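Local coordinates for SusD-like carbohydrate binding protein (Bacteroides vulgatus, PDB 3LEW), which probably binds carbohydrates at the bacterial outer membrane, as expected of a SusD-family protein taking part in nutrient capture, at residues Tyr91-Asp96 / Gly126-His131; Pro150-Ser155 / Asp474-Ala479; Lys221-Ser226 / Ala358-Pro363; Ile349-Ala354 / Glu392-Glu397. All coordinates share one frame; numbering follows the deposited sequence.

Contact 1: residues Tyr91-Asp96 / Gly126-His131; sequences YRVIND and GFLYLH
Leu128 is the first residue of 126-131 to meet the facing helix, and it sets its CD1 against the Val93 side chain and the backbone nitrogen of Ile94. Leu128 CD1 lies 3.6 Å from Val93 CG1 and 3.7 Å from Ile94 N; both are van der Waals contacts, and no hydrogen bond crosses between the segments. The side chains of Val93 and Leu128 cross at about a right angle, whereas those of Ile94 and Leu128 run past one another in opposite directions, bringing Ile94 CG1 to 3.8 Å from Leu128 CB. At Tyr129 the same isoleucine, its CG1 anti to the carbonyl carbon (chi1 -75°), sets Ile94 CD1 over one face of the ring, 3.9 Å from the Tyr129 centroid and 21° off the normal, displaced toward the rim and nearest Tyr129 CZ: a CH-pi contact. The phenol oxygen of Tyr129 is bonded outside the pair, to the backbone oxygen of Tyr152, which helps fix the ring. Leu33 also packs on Val93 and Leu128. With short-segment axes 9.8 Å apart and 156° between their directions, this is an antiparallel helix pair with an apolar seam, in keeping with the TPR-related SusD-family scaffold.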
loop_
_atom_site.group_PDB
_atom_site.type_symbol
_atom_site.label_atom_id
_atom_site.label_comp_id
_atom_site.label_asym_id
_atom_site.label_seq_id
_atom_site.Cartn_x
_atom_site.Cartn_y
_atom_site.Cartn_z
ATOM N N TYR A 91 5.888 3.878 15.066
ATOM C CA TYR A 91 5.856 4.121 16.494
ATOM C C TYR A 91 5.925 5.588 16.875
ATOM O O TYR A 91 5.277 5.994 17.844
ATOM C CB TYR A 91 6.888 3.252 17.266
ATOM C CG TYR A 91 6.392 1.823 17.372
ATOM C CD1 TYR A 91 5.401 1.475 18.280
ATOM C CD2 TYR A 91 6.858 0.828 16.509
ATOM C CE1 TYR A 91 4.904 0.204 18.359
ATOM C CE2 TYR A 91 6.378 -0.474 16.607
ATOM C CZ TYR A 91 5.392 -0.789 17.501
ATOM O OH TYR A 91 4.896 -2.089 17.591
ATOM N N ARG A 92 6.648 6.413 16.113
ATOM C CA ARG A 92 6.639 7.835 16.422
ATOM C C ARG A 92 5.263 8.450 16.188
ATOM O O ARG A 92 4.828 9.297 16.997
ATOM C CB ARG A 92 7.752 8.584 15.697
ATOM C CG ARG A 92 9.091 8.151 16.224
ATOM C CD ARG A 92 10.213 8.945 15.654
ATOM N NE ARG A 92 11.490 8.478 16.201
ATOM N N VAL A 93 4.550 7.995 15.160
ATOM C CA VAL A 93 3.247 8.585 14.810
ATOM C C VAL A 93 2.159 7.998 15.715
ATOM O O VAL A 93 1.291 8.738 16.210
ATOM C CB VAL A 93 2.952 8.525 13.329
ATOM C CG1 VAL A 93 1.571 9.198 12.996
ATOM C CG2 VAL A 93 4.067 9.246 12.559
ATOM N N ILE A 94 2.296 6.725 16.065
ATOM C CA ILE A 94 1.447 6.173 17.149
ATOM C C ILE A 94 1.602 7.004 18.412
ATOM O O ILE A 94 0.619 7.288 19.117
ATOM C CB ILE A 94 1.748 4.663 17.412
ATOM C CG1 ILE A 94 1.152 3.780 16.297
ATOM C CG2 ILE A 94 1.259 4.233 18.836
ATOM C CD1 ILE A 94 1.686 2.290 16.298
ATOM N N ASN A 95 2.838 7.383 18.762
ATOM C CA ASN A 95 3.045 8.200 19.942
ATOM C C ASN A 95 2.358 9.569 19.852
ATOM O O ASN A 95 1.799 10.030 20.824
ATOM C CB ASN A 95 4.528 8.409 20.213
ATOM C CG ASN A 95 4.792 8.756 21.639
ATOM O OD1 ASN A 95 4.242 8.136 22.554
ATOM N ND2 ASN A 95 5.611 9.759 21.849
ATOM N N ASP A 96 2.409 10.198 18.688
ATOM C CA ASP A 96 1.627 11.429 18.442
ATOM C C ASP A 96 0.125 11.234 18.677
ATOM O O ASP A 96 -0.501 12.044 19.381
ATOM C CB ASP A 96 1.832 11.950 17.009
ATOM C CG ASP A 96 3.230 12.515 16.780
ATOM O OD1 ASP A 96 3.836 13.090 17.725
ATOM O OD2 ASP A 96 3.743 12.408 15.651
ATOM N N GLY A 126 -5.152 3.271 14.499
ATOM C CA GLY A 126 -5.618 2.008 13.944
ATOM C C GLY A 126 -4.983 1.655 12.609
ATOM O O GLY A 126 -4.636 0.478 12.333
ATOM N N PHE A 127 -4.830 2.657 11.745
ATOM C CA PHE A 127 -4.155 2.484 10.454
ATOM C C PHE A 127 -2.703 2.011 10.610
ATOM O O PHE A 127 -2.245 1.158 9.836
ATOM C CB PHE A 127 -4.179 3.786 9.663
ATOM C CG PHE A 127 -3.417 3.747 8.351
ATOM C CD1 PHE A 127 -3.932 3.095 7.240
ATOM C CD2 PHE A 127 -2.223 4.386 8.208
ATOM C CE1 PHE A 127 -3.252 3.067 6.016
ATOM C CE2 PHE A 127 -1.549 4.343 6.991
ATOM C CZ PHE A 127 -2.079 3.711 5.911
ATOM N N LEU A 128 -2.011 2.548 11.611
ATOM C CA LEU A 128 -0.612 2.205 11.831
ATOM C C LEU A 128 -0.516 0.800 12.448
ATOM O O LEU A 128 0.358 0.007 12.081
ATOM C CB LEU A 128 0.120 3.266 12.651
ATOM C CG LEU A 128 0.254 4.616 11.906
ATOM C CD1 LEU A 128 0.742 5.732 12.901
ATOM C CD2 LEU A 128 1.107 4.474 10.630
ATOM N N TYR A 129 -1.447 0.428 13.312
ATOM C CA TYR A 129 -1.479 -1.001 13.786
ATOM C C TYR A 129 -1.846 -1.970 12.643
ATOM O O TYR A 129 -1.386 -3.118 12.614
ATOM C CB TYR A 129 -2.353 -1.197 15.017
ATOM C CG TYR A 129 -1.685 -0.699 16.281
ATOM C CD1 TYR A 129 -0.464 -1.212 16.697
ATOM C CD2 TYR A 129 -2.251 0.339 17.038
ATOM C CE1 TYR A 129 0.191 -0.728 17.820
ATOM C CE2 TYR A 129 -1.609 0.820 18.192
ATOM C CZ TYR A 129 -0.364 0.303 18.558
ATOM O OH TYR A 129 0.321 0.777 19.667
ATOM N N LEU A 130 -2.663 -1.523 11.676
ATOM C CA LEU A 130 -2.949 -2.339 10.490
ATOM C C LEU A 130 -1.670 -2.582 9.676
ATOM O O LEU A 130 -1.410 -3.682 9.185
ATOM C CB LEU A 130 -4.011 -1.706 9.604
ATOM C CG LEU A 130 -4.331 -2.375 8.270
ATOM C CD1 LEU A 130 -4.814 -3.808 8.534
ATOM C CD2 LEU A 130 -5.395 -1.591 7.487
ATOM N N HIS A 131 -0.848 -1.547 9.533
ATOM C CA HIS A 131 0.462 -1.705 8.901
ATOM C C HIS A 131 1.325 -2.777 9.581
ATOM O O HIS A 131 1.870 -3.696 8.929
ATOM C CB HIS A 131 1.213 -0.392 8.910
ATOM C CG HIS A 131 2.612 -0.508 8.377
ATOM N ND1 HIS A 131 2.887 -0.802 7.052
ATOM C CD2 HIS A 131 3.812 -0.355 8.988
ATOM C CE1 HIS A 131 4.202 -0.865 6.881
ATOM N NE2 HIS A 131 4.788 -0.577 8.036
#

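Contact 2: residues Pro150-Ser155 / Asp474-Ala479; sequences PIYTQS and DSEELA. With 1PE (pentaethylene glycol), chain F.
The side chains of Pro150 and Glu476 pass one another pointing opposite ways, the proline edge offering Pro150 CG to the carboxylate at 4.0 Å from Glu476 OE2. This approach is loose, and no direct hydrogen bond joins the two segments; a bound pentaethylene glycol, probably from the crystallisation liquor, bridges them instead. Its terminal oxygen OH7 donates to Glu476 OE2 over 2.8 Å and lies 3.0 Å from Tyr152 OH, within hydrogen-bonding distance, though this second bond is not settled. Relative to the tyrosine, OH7 lies at the ring edge, close to the ring plane. Glu476 reaches it with CG anti to the backbone N (chi1 180°) and a bend at chi2 of 80° that swings the carboxylate around. In the fold, the contact joins the loop after strand 147-149 to the short helix 474-479 near the C terminus, so it brings together parts of the SusD-type structure far apart in sequence. The carboxylate has further partners in the chain: Trp87 NE1 bonds to OE1 and Asn480 ND2 to OE2, which together steady the group that faces the glycol. An alanine in place of Glu476 would remove that carboxylate, and Trp87 NE1 and Asn480 ND2 would probably be left without this acceptor while the glycol end lost the group it donates to.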
loop_
_atom_site.group_PDB
_atom_site.type_symbol
_atom_site.label_atom_id
_atom_site.label_comp_id
_atom_site.label_asym_id
_atom_site.label_seq_id
_atom_site.Cartn_x
_atom_site.Cartn_y
_atom_site.Cartn_z
ATOM N N PRO A 150 4.784 -4.740 19.619
ATOM C CA PRO A 150 4.225 -4.200 20.869
ATOM C C PRO A 150 3.101 -3.216 20.600
ATOM O O PRO A 150 3.130 -2.499 19.580
ATOM C CB PRO A 150 5.421 -3.500 21.530
ATOM C CG PRO A 150 6.581 -3.641 20.602
ATOM C CD PRO A 150 6.193 -4.350 19.382
ATOM N N ILE A 151 2.133 -3.187 21.505
ATOM C CA ILE A 151 0.997 -2.273 21.413
ATOM C C ILE A 151 1.099 -1.258 22.508
ATOM O O ILE A 151 1.165 -1.626 23.678
ATOM C CB ILE A 151 -0.340 -3.036 21.552
ATOM C CG1 ILE A 151 -0.501 -3.993 20.378
ATOM C CG2 ILE A 151 -1.522 -2.051 21.614
ATOM C CD1 ILE A 151 -1.744 -4.875 20.432
ATOM N N TYR A 152 1.128 0.023 22.136
ATOM C CA TYR A 152 1.059 1.117 23.100
ATOM C C TYR A 152 -0.182 1.939 22.852
ATOM O O TYR A 152 -0.491 2.312 21.682
ATOM C CB TYR A 152 2.276 2.056 22.975
ATOM C CG TYR A 152 3.571 1.338 23.119
ATOM C CD1 TYR A 152 4.024 0.953 24.348
ATOM C CD2 TYR A 152 4.329 0.984 21.994
ATOM C CE1 TYR A 152 5.225 0.243 24.489
ATOM C CE2 TYR A 152 5.513 0.302 22.128
ATOM C CZ TYR A 152 5.948 -0.083 23.364
ATOM O OH TYR A 152 7.128 -0.795 23.501
ATOM N N THR A 153 -0.878 2.233 23.945
ATOM C CA THR A 153 -2.095 3.039 23.904
ATOM C C THR A 153 -2.014 4.262 24.820
ATOM O O THR A 153 -3.005 4.984 24.971
ATOM C CB THR A 153 -3.345 2.189 24.222
ATOM O OG1 THR A 153 -3.275 1.692 25.578
ATOM C CG2 THR A 153 -3.482 1.055 23.250
ATOM N N GLN A 154 -0.840 4.490 25.404
ATOM C CA GLN A 154 -0.533 5.683 26.220
ATOM C C GLN A 154 0.756 6.308 25.677
ATOM O O GLN A 154 1.617 5.563 25.151
ATOM C CB GLN A 154 -0.281 5.294 27.685
ATOM N N SER A 155 0.902 7.635 25.814
ATOM C CA SER A 155 2.063 8.342 25.235
ATOM C C SER A 155 3.411 7.845 25.810
ATOM O O SER A 155 3.543 7.577 27.017
ATOM C CB SER A 155 1.947 9.885 25.318
ATOM O OG SER A 155 2.518 10.455 24.130
ATOM N N ASP A 474 16.924 -4.313 14.936
ATOM C CA ASP A 474 17.998 -4.668 15.854
ATOM C C ASP A 474 17.969 -3.797 17.123
ATOM O O ASP A 474 18.202 -4.313 18.246
ATOM C CB ASP A 474 19.365 -4.535 15.186
ATOM C CG ASP A 474 19.663 -5.685 14.206
ATOM O OD1 ASP A 474 19.004 -6.758 14.224
ATOM O OD2 ASP A 474 20.586 -5.498 13.413
ATOM N N SER A 475 17.737 -2.494 16.959
ATOM C CA SER A 475 17.715 -1.576 18.098
ATOM C C SER A 475 16.631 -1.976 19.081
ATOM O O SER A 475 16.862 -1.993 20.289
ATOM C CB SER A 475 17.550 -0.108 17.660
ATOM O OG SER A 475 17.642 0.751 18.793
ATOM N N GLU A 476 15.447 -2.322 18.566
ATOM C CA GLU A 476 14.360 -2.742 19.443
ATOM C C GLU A 476 14.710 -4.035 20.181
ATOM O O GLU A 476 14.419 -4.184 21.346
ATOM C CB GLU A 476 13.064 -2.945 18.641
ATOM C CG GLU A 476 11.871 -3.389 19.476
ATOM C CD GLU A 476 11.180 -2.254 20.221
ATOM O OE1 GLU A 476 11.355 -1.070 19.812
ATOM O OE2 GLU A 476 10.418 -2.593 21.166
ATOM N N GLU A 477 15.346 -4.977 19.488
ATOM C CA GLU A 477 15.774 -6.238 20.169
ATOM C C GLU A 477 16.754 -6.021 21.304
ATOM O O GLU A 477 16.780 -6.784 22.291
ATOM C CB GLU A 477 16.318 -7.233 19.148
ATOM C CG GLU A 477 15.184 -7.784 18.285
ATOM C CD GLU A 477 15.589 -8.964 17.417
ATOM O OE1 GLU A 477 16.788 -9.115 17.117
ATOM O OE2 GLU A 477 14.704 -9.716 16.990
ATOM N N LEU A 478 17.566 -4.978 21.198
ATOM C CA LEU A 478 18.480 -4.634 22.281
ATOM C C LEU A 478 17.790 -3.903 23.398
ATOM O O LEU A 478 17.954 -4.244 24.552
ATOM C CB LEU A 478 19.639 -3.772 21.766
ATOM C CG LEU A 478 20.701 -4.464 20.944
ATOM C CD1 LEU A 478 21.749 -3.424 20.540
ATOM C CD2 LEU A 478 21.366 -5.641 21.753
ATOM N N ALA A 479 17.034 -2.888 23.042
ATOM C CA ALA A 479 16.451 -1.980 24.011
ATOM C C ALA A 479 15.284 -2.585 24.769
ATOM O O ALA A 479 15.060 -2.263 25.930
ATOM C CB ALA A 479 15.996 -0.683 23.311
HETATM O OH4 1PE F . 14.584 1.313 20.332
HETATM C C14 1PE F . 12.674 1.997 18.928
HETATM C C24 1PE F . 14.154 2.195 19.284
HETATM O OH5 1PE F . 12.183 3.031 18.039
HETATM C C15 1PE F . 9.865 3.306 18.844
HETATM C C25 1PE F . 11.236 3.950 18.611
HETATM O OH6 1PE F . 9.770 2.730 20.156
HETATM C C16 1PE F . 8.645 0.552 19.886
HETATM C C26 1PE F . 8.573 1.985 20.438
HETATM O OH7 1PE F . 8.694 -0.443 20.939
#

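Contact 3: residues Lys221-Ser226 / Ala358-Pro363; sequences KAKTYS and AHLNDP
Helix segment 221-226 faces the last turn and exit of helix 346-359, with Lys223 and Leu360 the nearest pair, their CA atoms 8.9 Å apart. Lys223 carries the contact. Its CG stands anti to the backbone N (chi1 163°) and the chain runs extended from there, so the aliphatic part passes Leu360 before the ammonium arrives at Asp362. Leu360 CD1 lies 3.6 Å from Lys223 CD and 3.9 Å from Lys223 CB, the leucine lying at a slant to the lysine chain. Beyond it, Lys223 NZ forms a salt bridge with Asp362 OD2 at 2.8 Å, entering on the anti side of the oxygen and 28° out of the carboxylate plane. Asn361, with positive phi (57°) and two bonds back into the last turn, ends the helix in a Schellman motif. The other carboxylate oxygen, Asp362 OD1, caps Asp364 N in the turn leading to helix 365-376, so one side chain serves both the next helix start and the neighbouring lysine. With a methionine in place of Lys223, Asp362 OD2 would probably lose its cationic mate. Near the partly exposed bridge, Leu360 also packs on Trp219 and Glu220 of helix 219-232.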
loop_
_atom_site.group_PDB
_atom_site.type_symbol
_atom_site.label_atom_id
_atom_site.label_comp_id
_atom_site.label_asym_id
_atom_site.label_seq_id
_atom_site.Cartn_x
_atom_site.Cartn_y
_atom_site.Cartn_z
ATOM N N LYS A 221 -17.875 -8.288 8.986
ATOM C CA LYS A 221 -17.563 -6.871 9.220
ATOM C C LYS A 221 -17.071 -6.160 7.953
ATOM O O LYS A 221 -17.455 -5.034 7.687
ATOM C CB LYS A 221 -16.553 -6.746 10.339
ATOM C CG LYS A 221 -17.146 -6.938 11.742
ATOM C CD LYS A 221 -16.129 -6.554 12.824
ATOM C CE LYS A 221 -16.778 -6.711 14.184
ATOM N NZ LYS A 221 -15.974 -6.151 15.279
ATOM N N ALA A 222 -16.200 -6.813 7.187
ATOM C CA ALA A 222 -15.642 -6.231 5.960
ATOM C C ALA A 222 -16.755 -5.930 4.979
ATOM O O ALA A 222 -16.782 -4.872 4.341
ATOM C CB ALA A 222 -14.594 -7.183 5.315
ATOM N N LYS A 223 -17.683 -6.868 4.863
ATOM C CA LYS A 223 -18.888 -6.662 4.027
ATOM C C LYS A 223 -19.730 -5.490 4.547
ATOM O O LYS A 223 -20.197 -4.644 3.764
ATOM C CB LYS A 223 -19.727 -7.951 3.991
ATOM C CG LYS A 223 -21.191 -7.752 3.505
ATOM C CD LYS A 223 -21.975 -9.022 3.449
ATOM C CE LYS A 223 -23.463 -8.778 3.139
ATOM N NZ LYS A 223 -24.214 -10.052 2.913
ATOM N N THR A 224 -19.961 -5.459 5.850
ATOM C CA THR A 224 -20.827 -4.427 6.460
ATOM C C THR A 224 -20.275 -3.034 6.239
ATOM O O THR A 224 -20.991 -2.120 5.778
ATOM C CB THR A 224 -21.019 -4.665 7.965
ATOM O OG1 THR A 224 -21.754 -5.877 8.140
ATOM C CG2 THR A 224 -21.766 -3.492 8.632
ATOM N N TYR A 225 -18.986 -2.861 6.507
ATOM C CA TYR A 225 -18.407 -1.541 6.409
ATOM C C TYR A 225 -18.227 -1.125 4.941
ATOM O O TYR A 225 -18.421 0.043 4.599
ATOM C CB TYR A 225 -17.117 -1.460 7.201
ATOM C CG TYR A 225 -17.290 -1.682 8.702
ATOM C CD1 TYR A 225 -18.188 -0.921 9.437
ATOM C CD2 TYR A 225 -16.538 -2.638 9.371
ATOM C CE1 TYR A 225 -18.349 -1.129 10.808
ATOM C CE2 TYR A 225 -16.683 -2.845 10.737
ATOM C CZ TYR A 225 -17.579 -2.101 11.448
ATOM O OH TYR A 225 -17.781 -2.282 12.824
ATOM N N SER A 226 -17.840 -2.055 4.056
ATOM C CA SER A 226 -17.673 -1.678 2.636
ATOM C C SER A 226 -19.035 -1.425 1.963
ATOM O O SER A 226 -19.138 -0.540 1.091
ATOM C CB SER A 226 -16.824 -2.728 1.894
ATOM O OG SER A 226 -17.389 -4.020 1.979
ATOM N N ALA A 358 -17.376 -13.196 -1.309
ATOM C CA ALA A 358 -16.943 -14.520 -1.817
ATOM C C ALA A 358 -16.712 -15.472 -0.642
ATOM O O ALA A 358 -17.196 -16.586 -0.652
ATOM C CB ALA A 358 -15.684 -14.406 -2.684
ATOM N N HIS A 359 -16.058 -14.988 0.405
ATOM C CA HIS A 359 -15.861 -15.781 1.628
ATOM C C HIS A 359 -17.144 -16.115 2.352
ATOM O O HIS A 359 -17.238 -17.160 2.988
ATOM C CB HIS A 359 -14.890 -15.093 2.602
ATOM C CG HIS A 359 -13.457 -15.281 2.226
ATOM N ND1 HIS A 359 -12.815 -16.493 2.393
ATOM C CD2 HIS A 359 -12.568 -14.457 1.640
ATOM C CE1 HIS A 359 -11.574 -16.383 1.959
ATOM N NE2 HIS A 359 -11.398 -15.170 1.483
ATOM N N LEU A 360 -18.136 -15.230 2.260
ATOM C CA LEU A 360 -19.440 -15.432 2.872
ATOM C C LEU A 360 -20.428 -16.218 1.990
ATOM O O LEU A 360 -21.566 -16.461 2.384
ATOM C CB LEU A 360 -20.050 -14.069 3.200
ATOM C CG LEU A 360 -19.348 -13.275 4.310
ATOM C CD1 LEU A 360 -19.938 -11.873 4.403
ATOM C CD2 LEU A 360 -19.505 -13.986 5.645
ATOM N N ASN A 361 -19.990 -16.580 0.783
ATOM C CA ASN A 361 -20.856 -17.190 -0.220
ATOM C C ASN A 361 -22.087 -16.389 -0.597
ATOM O O ASN A 361 -23.153 -16.933 -0.884
ATOM C CB ASN A 361 -21.165 -18.619 0.153
ATOM C CG ASN A 361 -20.229 -19.545 -0.544
ATOM O OD1 ASN A 361 -19.210 -19.946 0.021
ATOM N ND2 ASN A 361 -20.514 -19.821 -1.829
ATOM N N ASP A 362 -21.886 -15.081 -0.597
ATOM C CA ASP A 362 -22.910 -14.097 -0.995
ATOM C C ASP A 362 -22.814 -13.903 -2.521
ATOM O O ASP A 362 -21.795 -13.420 -3.025
ATOM C CB ASP A 362 -22.662 -12.801 -0.239
ATOM C CG ASP A 362 -23.676 -11.708 -0.559
ATOM O OD1 ASP A 362 -24.313 -11.766 -1.629
ATOM O OD2 ASP A 362 -23.763 -10.740 0.233
ATOM N N PRO A 363 -23.862 -14.268 -3.255
ATOM C CA PRO A 363 -23.835 -14.151 -4.733
ATOM C C PRO A 363 -23.525 -12.782 -5.283
ATOM O O PRO A 363 -23.087 -12.668 -6.451
ATOM C CB PRO A 363 -25.260 -14.552 -5.140
ATOM C CG PRO A 363 -25.824 -15.253 -3.992
ATOM C CD PRO A 363 -25.167 -14.738 -2.771
#

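Contact 4: residues Ile349-Ala354 / Glu392-Glu397; sequences IYLINA and ETIWLE
Segments 349-354 and 392-397 run as antiparallel helices, their short axes 10.3 Å apart at closest approach and 167° between directions, with the CA atoms of Leu351 and Ile394 coming nearest at 6.9 Å. Ile394 is the central side chain. Its CG1 is anti to the carbonyl carbon (chi1 -63°), which carries CD1 out to the Ala354 backbone: Ile394 CD1 lies 3.6 Å from Ala354 O and 3.9 Å from Ala354 CB. The other branch, Ile394 CG2, lies 3.9 Å from Leu351 O, so the isoleucine spans about one turn of the facing helix with a methyl near a backbone oxygen at each end. These are van der Waals contacts, and no hydrogen bond crosses the interface. Leu351 meets Glu397 at about a right angle, Leu351 CD2 lying 4.0 Å from Glu397 CB. Only the aliphatic part of the glutamate is used here. The chain bends at chi2 (60°) and leads its carboxylate away, to Lys373 and Lys400 at OE1 and Arg302 at OE2, so a buried acid is met by several basic groups. Around the pair, helix 365-376 packs on Leu351 through Leu372 and on Glu397 through Leu369, while on other faces of helix 346-359, helix 219-232 touches Ile349 and helix 202-215 touches Ile352.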
loop_
_atom_site.group_PDB
_atom_site.type_symbol
_atom_site.label_atom_id
_atom_site.label_comp_id
_atom_site.label_asym_id
_atom_site.label_seq_id
_atom_site.Cartn_x
_atom_site.Cartn_y
_atom_site.Cartn_z
ATOM N N ILE A 349 -12.429 -0.539 -2.596
ATOM C CA ILE A 349 -13.616 -0.856 -1.780
ATOM C C ILE A 349 -14.526 -1.810 -2.527
ATOM O O ILE A 349 -15.038 -2.745 -1.927
ATOM C CB ILE A 349 -14.374 0.414 -1.328
ATOM C CG1 ILE A 349 -13.413 1.439 -0.685
ATOM C CG2 ILE A 349 -15.522 0.050 -0.390
ATOM C CD1 ILE A 349 -12.556 0.848 0.506
ATOM N N TYR A 350 -14.683 -1.631 -3.842
ATOM C CA TYR A 350 -15.439 -2.615 -4.637
ATOM C C TYR A 350 -14.789 -4.000 -4.526
ATOM O O TYR A 350 -15.456 -5.010 -4.362
ATOM C CB TYR A 350 -15.459 -2.253 -6.121
ATOM C CG TYR A 350 -16.527 -1.291 -6.578
ATOM C CD1 TYR A 350 -16.367 0.084 -6.447
ATOM C CD2 TYR A 350 -17.669 -1.756 -7.181
ATOM C CE1 TYR A 350 -17.317 0.976 -6.901
ATOM C CE2 TYR A 350 -18.653 -0.860 -7.634
ATOM C CZ TYR A 350 -18.451 0.512 -7.518
ATOM O OH TYR A 350 -19.439 1.383 -8.008
ATOM N N LEU A 351 -13.464 -4.031 -4.601
ATOM C CA LEU A 351 -12.736 -5.310 -4.536
ATOM C C LEU A 351 -12.788 -5.956 -3.139
ATOM O O LEU A 351 -12.936 -7.163 -3.043
ATOM C CB LEU A 351 -11.286 -5.084 -4.957
ATOM C CG LEU A 351 -11.115 -4.882 -6.484
ATOM C CD1 LEU A 351 -9.751 -4.215 -6.734
ATOM C CD2 LEU A 351 -11.178 -6.241 -7.220
ATOM N N ILE A 352 -12.694 -5.154 -2.071
ATOM C CA ILE A 352 -12.856 -5.650 -0.699
ATOM C C ILE A 352 -14.280 -6.230 -0.487
ATOM O O ILE A 352 -14.434 -7.299 0.080
ATOM C CB ILE A 352 -12.610 -4.549 0.371
ATOM C CG1 ILE A 352 -11.123 -4.097 0.410
ATOM C CG2 ILE A 352 -13.050 -5.007 1.803
ATOM C CD1 ILE A 352 -10.870 -2.816 1.118
ATOM N N ASN A 353 -15.277 -5.472 -0.908
ATOM C CA ASN A 353 -16.666 -5.915 -0.863
ATOM C C ASN A 353 -16.848 -7.257 -1.595
ATOM O O ASN A 353 -17.435 -8.218 -1.042
ATOM C CB ASN A 353 -17.561 -4.813 -1.407
ATOM C CG ASN A 353 -19.014 -5.046 -1.135
ATOM O OD1 ASN A 353 -19.754 -5.404 -2.057
ATOM N ND2 ASN A 353 -19.474 -4.803 0.130
ATOM N N ALA A 354 -16.328 -7.345 -2.824
ATOM C CA ALA A 354 -16.371 -8.606 -3.577
ATOM C C ALA A 354 -15.715 -9.764 -2.852
ATOM O O ALA A 354 -16.286 -10.842 -2.739
ATOM C CB ALA A 354 -15.771 -8.455 -4.995
ATOM N N GLU A 392 -9.669 -16.406 -6.522
ATOM C CA GLU A 392 -8.476 -16.184 -7.339
ATOM C C GLU A 392 -8.712 -15.127 -8.426
ATOM O O GLU A 392 -7.802 -14.376 -8.752
ATOM C CB GLU A 392 -7.938 -17.491 -7.913
ATOM C CG GLU A 392 -7.346 -18.349 -6.817
ATOM C CD GLU A 392 -6.936 -19.731 -7.266
ATOM O OE1 GLU A 392 -6.639 -19.916 -8.476
ATOM O OE2 GLU A 392 -6.910 -20.625 -6.384
ATOM N N THR A 393 -9.915 -15.065 -8.945
ATOM C CA THR A 393 -10.291 -14.073 -9.969
ATOM C C THR A 393 -10.307 -12.658 -9.372
ATOM O O THR A 393 -9.858 -11.688 -10.000
ATOM C CB THR A 393 -11.652 -14.449 -10.625
ATOM O OG1 THR A 393 -11.542 -15.774 -11.174
ATOM C CG2 THR A 393 -12.002 -13.488 -11.739
ATOM N N ILE A 394 -10.783 -12.565 -8.140
ATOM C CA ILE A 394 -10.749 -11.304 -7.382
ATOM C C ILE A 394 -9.304 -10.868 -7.086
ATOM O O ILE A 394 -8.926 -9.720 -7.308
ATOM C CB ILE A 394 -11.624 -11.376 -6.113
ATOM C CG1 ILE A 394 -13.071 -11.581 -6.511
ATOM C CG2 ILE A 394 -11.441 -10.071 -5.251
ATOM C CD1 ILE A 394 -13.998 -11.860 -5.352
ATOM N N TRP A 395 -8.489 -11.794 -6.620
ATOM C CA TRP A 395 -7.070 -11.515 -6.357
ATOM C C TRP A 395 -6.337 -11.049 -7.636
ATOM O O TRP A 395 -5.445 -10.178 -7.559
ATOM C CB TRP A 395 -6.386 -12.737 -5.776
ATOM C CG TRP A 395 -6.922 -13.157 -4.415
ATOM C CD1 TRP A 395 -7.575 -12.372 -3.497
ATOM C CD2 TRP A 395 -6.780 -14.436 -3.817
ATOM N NE1 TRP A 395 -7.866 -13.115 -2.374
ATOM C CE2 TRP A 395 -7.414 -14.387 -2.558
ATOM C CE3 TRP A 395 -6.234 -15.652 -4.251
ATOM C CZ2 TRP A 395 -7.460 -15.498 -1.696
ATOM C CZ3 TRP A 395 -6.304 -16.762 -3.398
ATOM C CH2 TRP A 395 -6.901 -16.664 -2.137
ATOM N N LEU A 396 -6.672 -11.635 -8.786
ATOM C CA LEU A 396 -6.069 -11.221 -10.049
ATOM C C LEU A 396 -6.495 -9.806 -10.395
ATOM O O LEU A 396 -5.668 -8.988 -10.799
ATOM C CB LEU A 396 -6.397 -12.169 -11.203
ATOM C CG LEU A 396 -5.497 -13.407 -11.253
ATOM C CD1 LEU A 396 -6.176 -14.516 -12.042
ATOM C CD2 LEU A 396 -4.149 -13.059 -11.847
ATOM N N GLU A 397 -7.771 -9.514 -10.226
ATOM C CA GLU A 397 -8.258 -8.141 -10.501
ATOM C C GLU A 397 -7.629 -7.116 -9.536
ATOM O O GLU A 397 -7.376 -5.980 -9.936
ATOM C CB GLU A 397 -9.800 -8.099 -10.519
ATOM C CG GLU A 397 -10.384 -6.868 -11.173
ATOM C CD GLU A 397 -9.987 -6.692 -12.627
ATOM O OE1 GLU A 397 -10.019 -7.658 -13.422
ATOM O OE2 GLU A 397 -9.570 -5.566 -12.941
#

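From the N terminus, contact 1 is closed first, pairing helices 81-103 and 111-135 across a short connection. Contact 2 opens afterwards, at 150-155, and closes only at 474-479, bringing the C-terminal region back to the loop that follows strand 147-149. The two touch, Tyr91 OH also bonding to the backbone oxygen of Pro150. Contacts 3 and 4 both fall within the long span of contact 2. Their segments alternate along the chain, so the two cross, and both use helix 346-359: contact 3 ties its end to helix 219-232, contact 4 its body to helix 387-401. Ser226 and Asn353 join them directly. Contacts 2 and 4 lie on opposite sides of the chain's centre.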